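Local coordinates for uncharacterized protein (Archaeoglobus fulgidus DSM 4304, PDB 3BPD) that is of unknown function but binds magnesium ions and assembles as a heptamer, as a member of the archaeal DUF211 family, at residues Glu63-Lys66 with Gly67-Asp71; Glu81-Gly85 with Lys86-Glu90. The protein carries 1 engineered substitution. All coordinates share one frame; numbering follows the deposited sequence.

Interaction 1. Residues Glu63-Lys66 with Gly67-Asp71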
loop_
_atom_site.group_PDB
_atom_site.type_symbol
_atom_site.label_atom_id
_atom_site.label_comp_id
_atom_site.label_asym_id
_atom_site.label_seq_id
_atom_site.Cartn_x
_atom_site.Cartn_y
_atom_site.Cartn_z
ATOM N N GLU F 63 9.453 -32.993 0.211
ATOM C CA GLU F 63 9.873 -34.032 1.146
ATOM C C GLU F 63 11.161 -33.615 1.864
ATOM O O GLU F 63 11.253 -33.679 3.089
ATOM C CB GLU F 63 10.086 -35.364 0.411
ATOM C CG GLU F 63 8.816 -35.973 -0.228
ATOM C CD GLU F 63 7.698 -36.316 0.776
ATOM O OE1 GLU F 63 7.971 -37.017 1.780
ATOM O OE2 GLU F 63 6.541 -35.890 0.540
ATOM N N GLN F 64 12.151 -33.181 1.096
ATOM C CA GLN F 64 13.409 -32.753 1.679
ATOM C C GLN F 64 13.182 -31.648 2.714
ATOM O O GLN F 64 13.753 -31.688 3.801
ATOM C CB GLN F 64 14.360 -32.257 0.588
ATOM C CG GLN F 64 15.729 -31.861 1.113
ATOM C CD GLN F 64 16.608 -31.249 0.042
ATOM O OE1 GLN F 64 16.169 -30.369 -0.699
ATOM N NE2 GLN F 64 17.860 -31.701 -0.038
ATOM N N ILE F 65 12.353 -30.662 2.381
ATOM C CA ILE F 65 12.070 -29.573 3.308
ATOM C C ILE F 65 11.362 -30.112 4.546
ATOM O O ILE F 65 11.665 -29.707 5.674
ATOM C CB ILE F 65 11.201 -28.484 2.646
ATOM C CG1 ILE F 65 12.035 -27.729 1.607
ATOM C CG2 ILE F 65 10.674 -27.524 3.699
ATOM C CD1 ILE F 65 11.263 -26.733 0.776
ATOM N N LYS F 66 10.427 -31.033 4.332
ATOM C CA LYS F 66 9.690 -31.641 5.432
ATOM C C LYS F 66 10.684 -32.436 6.286
ATOM O O LYS F 66 10.597 -32.476 7.517
ATOM C CB LYS F 66 8.596 -32.570 4.885
ATOM C CG LYS F 66 7.788 -33.272 5.964
ATOM C CD LYS F 66 6.789 -34.264 5.387
ATOM C CE LYS F 66 6.175 -35.102 6.511
ATOM N NZ LYS F 66 5.125 -36.081 6.087
ATOM N N GLY F 67 11.638 -33.059 5.606
ATOM C CA GLY F 67 12.635 -33.837 6.298
ATOM C C GLY F 67 13.357 -32.982 7.310
ATOM O O GLY F 67 13.414 -33.341 8.483
ATOM N N VAL F 68 13.886 -31.844 6.862
ATOM C CA VAL F 68 14.628 -30.947 7.735
ATOM C C VAL F 68 13.795 -30.529 8.924
ATOM O O VAL F 68 14.231 -30.674 10.063
ATOM C CB VAL F 68 15.095 -29.681 6.992
ATOM C CG1 VAL F 68 15.956 -28.834 7.908
ATOM C CG2 VAL F 68 15.872 -30.064 5.753
ATOM N N ILE F 69 12.598 -30.014 8.660
ATOM C CA ILE F 69 11.703 -29.573 9.725
ATOM C C ILE F 69 11.427 -30.683 10.749
ATOM O O ILE F 69 11.479 -30.451 11.960
ATOM C CB ILE F 69 10.350 -29.061 9.131
ATOM C CG1 ILE F 69 10.590 -27.786 8.331
ATOM C CG2 ILE F 69 9.315 -28.811 10.243
ATOM C CD1 ILE F 69 9.338 -27.223 7.708
ATOM N N GLU F 70 11.138 -31.883 10.257
ATOM C CA GLU F 70 10.851 -33.012 11.132
ATOM C C GLU F 70 12.071 -33.604 11.821
ATOM O O GLU F 70 11.947 -34.195 12.893
ATOM C CB GLU F 70 10.134 -34.105 10.360
ATOM C CG GLU F 70 8.760 -33.713 9.895
ATOM C CD GLU F 70 8.053 -34.849 9.184
ATOM O OE1 GLU F 70 8.678 -35.477 8.296
ATOM O OE2 GLU F 70 6.874 -35.110 9.511
ATOM N N ASP F 71 13.241 -33.469 11.204
ATOM C CA ASP F 71 14.470 -33.980 11.804
ATOM C C ASP F 71 14.785 -33.094 12.993
ATOM O O ASP F 71 15.346 -33.544 13.994
ATOM C CB ASP F 71 15.646 -33.900 10.824
ATOM C CG ASP F 71 15.662 -35.038 9.822
ATOM O OD1 ASP F 71 14.994 -36.077 10.083
ATOM O OD2 ASP F 71 16.360 -34.893 8.782
#
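K66 and E70 lie one turn apart on helix 62-71, and their side chains meet along the outer side of the helix. CG of K66 is anti to the backbone N (chi1 179°), and the chain beyond it is fully extended. CB of K66 sits beside the next amide, that of G67. K66 CG comes next to the carboxylate of E70, 3.3 Å from E70 OE1. K66 CD passes E70 OE1 at 3.7 Å. K66 CE faces both carboxylate oxygens, with E70 OE2 3.1 Å away. K66 NZ runs past the group, and its salt bridge to E70 OE2 is long at 4.0 Å. The helix is the second of the two in a ferredoxin-like beta-alpha-beta-beta-alpha-beta fold and packs on a face of the four-stranded antiparallel sheet. Putting an alanine at K66 would remove the chain that lies against the E70 carboxylate and would probably leave that charge without its mate along the helix. The backbone of the pair is joined as well: E70 N donates to K66 O at 2.9 Å. The inner side is apolar. I65 CG2 meets I69 CD1 at 4.2 Å, and both side chains touch L28 of helix 21-29. I65 also packs on L9 and I55, and I69 on L11 and I53, on strands 6-16 and 48-57. V68 turns its side chain to K27, L28 and L31.

Interaction 2. Residues Glu81-Gly85 with Lys86-Glu90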
loop_
_atom_site.group_PDB
_atom_site.type_symbol
_atom_site.label_atom_id
_atom_site.label_comp_id
_atom_site.label_asym_id
_atom_site.label_seq_id
_atom_site.Cartn_x
_atom_site.Cartn_y
_atom_site.Cartn_z
ATOM N N GLU F 81 0.199 -22.036 2.013
ATOM C CA GLU F 81 0.335 -21.469 0.682
ATOM C C GLU F 81 1.374 -22.221 -0.111
ATOM O O GLU F 81 2.379 -22.669 0.437
ATOM C CB GLU F 81 0.728 -19.997 0.720
ATOM C CG GLU F 81 0.130 -19.232 -0.456
ATOM C CD GLU F 81 0.839 -17.931 -0.782
ATOM O OE1 GLU F 81 0.183 -17.033 -1.351
ATOM O OE2 GLU F 81 2.050 -17.809 -0.497
ATOM N N VAL F 82 1.117 -22.368 -1.406
ATOM C CA VAL F 82 2.041 -23.048 -2.301
ATOM C C VAL F 82 2.089 -22.268 -3.598
ATOM O O VAL F 82 1.070 -21.783 -4.069
ATOM C CB VAL F 82 1.573 -24.465 -2.664
ATOM C CG1 VAL F 82 2.727 -25.229 -3.287
ATOM C CG2 VAL F 82 1.045 -25.183 -1.446
ATOM N N VAL F 83 3.274 -22.136 -4.172
ATOM C CA VAL F 83 3.418 -21.450 -5.446
ATOM C C VAL F 83 4.252 -22.347 -6.355
ATOM O O VAL F 83 5.282 -22.873 -5.944
ATOM C CB VAL F 83 4.097 -20.093 -5.273
ATOM C CG1 VAL F 83 4.111 -19.362 -6.591
ATOM C CG2 VAL F 83 3.354 -19.280 -4.231
ATOM N N ALA F 84 3.793 -22.547 -7.582
ATOM C CA ALA F 84 4.514 -23.399 -8.524
ATOM C C ALA F 84 4.468 -22.829 -9.933
ATOM O O ALA F 84 3.457 -22.259 -10.344
ATOM C CB ALA F 84 3.925 -24.805 -8.512
ATOM N N GLY F 85 5.561 -22.987 -10.674
ATOM C CA GLY F 85 5.599 -22.470 -12.032
ATOM C C GLY F 85 6.783 -21.566 -12.300
ATOM O O GLY F 85 7.719 -21.526 -11.517
ATOM N N LYS F 86 6.747 -20.824 -13.397
ATOM C CA LYS F 86 7.865 -19.955 -13.739
ATOM C C LYS F 86 7.796 -18.632 -13.012
ATOM O O LYS F 86 8.816 -18.045 -12.662
ATOM C CB LYS F 86 7.880 -19.690 -15.244
ATOM C CG LYS F 86 7.771 -20.956 -16.089
ATOM C CD LYS F 86 7.326 -20.640 -17.513
ATOM C CE LYS F 86 7.106 -21.908 -18.324
ATOM N NZ LYS F 86 6.551 -21.598 -19.667
ATOM N N ILE F 87 6.580 -18.166 -12.780
ATOM C CA ILE F 87 6.369 -16.883 -12.130
ATOM C C ILE F 87 5.725 -17.007 -10.756
ATOM O O ILE F 87 4.744 -17.728 -10.591
ATOM C CB ILE F 87 5.483 -16.002 -13.016
ATOM C CG1 ILE F 87 6.166 -15.794 -14.364
ATOM C CG2 ILE F 87 5.216 -14.668 -12.347
ATOM C CD1 ILE F 87 5.353 -14.951 -15.349
ATOM N N ILE F 88 6.279 -16.298 -9.779
ATOM C CA ILE F 88 5.733 -16.315 -8.433
ATOM C C ILE F 88 4.435 -15.532 -8.458
ATOM O O ILE F 88 4.452 -14.313 -8.363
ATOM C CB ILE F 88 6.666 -15.611 -7.430
ATOM C CG1 ILE F 88 8.055 -16.259 -7.438
ATOM C CG2 ILE F 88 6.046 -15.637 -6.055
ATOM C CD1 ILE F 88 8.073 -17.713 -7.026
ATOM N N VAL F 89 3.319 -16.237 -8.586
ATOM C CA VAL F 89 1.985 -15.622 -8.608
ATOM C C VAL F 89 1.438 -15.418 -7.189
ATOM O O VAL F 89 1.376 -16.363 -6.408
ATOM C CB VAL F 89 0.996 -16.523 -9.371
ATOM C CG1 VAL F 89 -0.412 -16.012 -9.213
ATOM C CG2 VAL F 89 1.397 -16.602 -10.841
ATOM N N GLU F 90 1.040 -14.196 -6.856
ATOM C CA GLU F 90 0.494 -13.917 -5.523
ATOM C C GLU F 90 -0.995 -14.256 -5.443
ATOM O O GLU F 90 -1.666 -14.416 -6.464
ATOM C CB GLU F 90 0.685 -12.439 -5.157
ATOM C CG GLU F 90 2.127 -11.976 -5.116
ATOM C CD GLU F 90 2.921 -12.670 -4.032
ATOM O OE1 GLU F 90 4.165 -12.595 -4.074
ATOM O OE2 GLU F 90 2.301 -13.289 -3.139
HETATM O O HOH W 1 0.003 -14.423 -1.846
#
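The end of the last strand of a ferredoxin-like fold, strand 75-85, runs into a turn, and the segment 86-90 folds back so that the backbone at I88 and V89, with the I88 side chain, lies over V83. The two directions are 145° apart, so the tail runs roughly back along the strand, but it forms no regular strand of its own. G85 ends the strand and opens the turn, which K86 and I87 continue. Its phi of 126° lies where a CB would press on the carbonyl O of A84, which suits a residue without a side chain. After it the chain bends quickly, with I87 N 3.4 Å from G85 C. V83 then carries the apolar contact. Its CG1 is anti to the backbone N (chi1 -175°) and meets the returning backbone, 3.8 Å from V89 N and 3.9 Å from I88 CA. V83 CG1 also touches I88 CG2, at 4.2 Å. The other methyl of V83, CG2, lies 4.1 Å from V89 O. That carbonyl accepts a hydrogen bond from ND2 of N38 of the second subunit. Strand 75-85 is outermost in its own chain, yet residues 81-85 pair antiparallel with a strand of that subunit, and the sheet continues across the interface. At the far end of the contact E81 and E90 bring two like charges close. R8 on the neighbouring strand 6-16 forms salt bridges to OE2 of both, which would probably ease their repulsion. A water also joins them: it donates to E81 OE1 at 2.7 Å and to E90 OE2 at 2.9 Å.

In the fold
Both interactions are local, and they follow each other in the chain: helix 62-71 leads into strand 75-85. Their centres are 21 Å apart and they do not touch. Interaction 1 stays within one helix. Regular backbone hydrogen bonds hold it, its inner face joins the hydrophobic core between helices and sheet, and its charged pair lies on the outside. No other subunit touches it. Interaction 2 joins the strand that is outermost within the chain to the irregular tail after it. Here a valine packs against returning backbone and one isoleucine, and R8 and a water join two glutamates. It is built into the subunit interface, where the sheet passes into the next chain.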